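Putative sensory box/GGDEF family protein (Vibrio parahaemolyticus, PDB 3LID) is the extracellular PDC-fold sensor domain of a putative signalling protein that probably makes cyclic di-GMP from GTP. Local coordinates at residues Lys195-Tyr200 against Tyr210-Pro215. Numbering follows the deposited sequence.
Sequences KHKGFY and YGDIIP. With EDO (1,2-ethanediol), chain H.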
# COMPACT_ATOMS: atom_id res chain seq x y z
N LYS A 195 5.61 -9.34 -2.67
CA LYS A 195 4.63 -9.93 -1.80
C LYS A 195 4.99 -11.33 -1.35
O LYS A 195 5.93 -11.94 -1.86
CB LYS A 195 3.30 -10.08 -2.59
CG LYS A 195 2.76 -8.64 -2.87
CD LYS A 195 1.27 -8.83 -3.35
CE LYS A 195 1.31 -9.46 -4.76
NZ LYS A 195 -0.21 -9.62 -5.28
N HIS A 196 4.22 -11.83 -0.43
CA HIS A 196 4.41 -13.18 0.11
C HIS A 196 4.38 -14.24 -1.01
O HIS A 196 5.06 -15.33 -0.92
CB HIS A 196 3.24 -13.40 1.07
CG HIS A 196 3.15 -14.76 1.64
ND1 HIS A 196 4.17 -15.31 2.39
CD2 HIS A 196 2.15 -15.68 1.61
CE1 HIS A 196 3.82 -16.53 2.76
NE2 HIS A 196 2.60 -16.78 2.31
N LYS A 197 3.58 -13.96 -2.04
CA LYS A 197 3.53 -14.85 -3.23
C LYS A 197 4.67 -14.70 -4.20
O LYS A 197 4.69 -15.44 -5.18
CB LYS A 197 2.27 -14.57 -4.05
CG LYS A 197 2.39 -13.10 -4.78
CD LYS A 197 0.85 -13.37 -5.39
CE LYS A 197 -0.08 -14.08 -4.46
NZ LYS A 197 -1.05 -15.26 -4.98
N GLY A 198 5.61 -13.78 -3.98
CA GLY A 198 6.79 -13.63 -4.85
C GLY A 198 6.73 -12.58 -5.95
O GLY A 198 7.72 -12.22 -6.54
N PHE A 199 5.53 -12.01 -6.18
CA PHE A 199 5.42 -11.04 -7.23
C PHE A 199 5.65 -9.63 -6.71
O PHE A 199 5.43 -9.36 -5.51
CB PHE A 199 4.00 -11.14 -7.86
CG PHE A 199 3.82 -12.41 -8.68
CD1 PHE A 199 4.42 -12.48 -9.93
CD2 PHE A 199 3.06 -13.43 -8.20
CE1 PHE A 199 4.24 -13.68 -10.70
CE2 PHE A 199 2.89 -14.66 -8.98
CZ PHE A 199 3.51 -14.67 -10.21
N TYR A 200 6.03 -8.75 -7.60
CA TYR A 200 6.41 -7.37 -7.25
C TYR A 200 5.23 -6.43 -7.26
O TYR A 200 4.43 -6.45 -8.24
CB TYR A 200 7.39 -6.85 -8.25
CG TYR A 200 8.80 -7.46 -8.08
CD1 TYR A 200 9.82 -6.70 -7.57
CD2 TYR A 200 9.07 -8.76 -8.57
CE1 TYR A 200 11.15 -7.22 -7.42
CE2 TYR A 200 10.39 -9.30 -8.41
CZ TYR A 200 11.38 -8.51 -7.88
OH TYR A 200 12.68 -9.04 -7.80
N TYR A 210 3.24 -6.83 -10.76
CA TYR A 210 1.93 -7.48 -10.81
C TYR A 210 1.90 -8.63 -11.81
O TYR A 210 0.88 -8.84 -12.54
CB TYR A 210 0.79 -6.50 -11.20
CG TYR A 210 0.98 -5.11 -10.70
CD1 TYR A 210 1.13 -4.85 -9.32
CD2 TYR A 210 0.90 -4.01 -11.57
CE1 TYR A 210 1.28 -3.52 -8.87
CE2 TYR A 210 1.04 -2.70 -11.13
CZ TYR A 210 1.19 -2.46 -9.77
OH TYR A 210 1.36 -1.22 -9.28
N GLY A 211 2.94 -9.46 -11.70
CA GLY A 211 3.04 -10.65 -12.58
C GLY A 211 2.01 -11.68 -12.27
O GLY A 211 1.90 -12.66 -13.03
N ASP A 212 1.29 -11.58 -11.17
CA ASP A 212 0.23 -12.51 -10.83
C ASP A 212 -1.05 -12.11 -11.58
O ASP A 212 -2.00 -12.86 -11.66
CB ASP A 212 -0.03 -12.65 -9.30
CG ASP A 212 0.00 -11.28 -8.55
OD1 ASP A 212 0.39 -10.25 -9.16
OD2 ASP A 212 -0.35 -11.32 -7.38
N ILE A 213 -1.02 -10.91 -12.12
CA ILE A 213 -2.22 -10.36 -12.85
C ILE A 213 -1.96 -10.18 -14.33
O ILE A 213 -2.87 -10.42 -15.10
CB ILE A 213 -2.61 -8.97 -12.30
CG1 ILE A 213 -2.83 -9.05 -10.78
CG2 ILE A 213 -3.95 -8.47 -12.97
CD1 ILE A 213 -3.78 -10.07 -10.23
N ILE A 214 -0.79 -9.69 -14.72
CA ILE A 214 -0.43 -9.38 -16.09
C ILE A 214 0.40 -10.51 -16.66
O ILE A 214 1.57 -10.68 -16.27
CB ILE A 214 0.38 -8.06 -16.12
CG1 ILE A 214 -0.41 -6.94 -15.47
CG2 ILE A 214 0.89 -7.62 -17.52
CD1 ILE A 214 0.28 -5.71 -15.71
N PRO A 215 -0.17 -11.25 -17.66
CA PRO A 215 0.44 -12.44 -18.30
C PRO A 215 1.86 -12.23 -18.80
O PRO A 215 2.69 -13.08 -18.53
CB PRO A 215 -0.47 -12.71 -19.54
CG PRO A 215 -1.79 -12.02 -19.20
CD PRO A 215 -1.39 -10.79 -18.36
C1 EDO H . -1.32 -7.32 -7.81
O1 EDO H . 0.05 -7.88 -7.71
C2 EDO H . -1.53 -6.38 -6.64
O2 EDO H . -1.60 -7.15 -5.43
O HOH W 1 5.62 -9.30 -10.45
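Asp212 holds CG in the crowded position between its backbone N and carbonyl carbon (chi1 42°), while Lys195 turns CG anti to its carbonyl carbon and bends at chi3 (-71°), so the two side chains meet tip to tip. Lys195 NZ gives a salt bridge of 2.7 Å to Asp212 OD2, on the syn lone pair. An ethanediol molecule, probably from the crystallisation liquor, bridges the same pair: both its hydroxyls accept from NZ, and O1 donates to Asp212 OD1 at 2.8 Å, so each carboxylate oxygen has a partner. Beside this polar cluster the Phe199 ring lies nearly parallel to the carboxylate, the planes 16° apart. One ring face carries the Gly211-Asp212 peptide, with Asp212 N over its centre, and Asp212 CB makes a CH-pi contact 3.8 Å from the ring centroid. Gly211 suits this close approach, since a CB there would strike Phe199 CD1. Tyr210 N binds Tyr200 O at 2.8 Å, nearly along the C=O axis, and a water joins Tyr200 N to Gly211 N. The type I turn Lys195-Gly198 links strands 189-195 and 200-202 in the sensor domain; the loop after 200-202 folds back against it, and Tyr200 packs on helix 222-225.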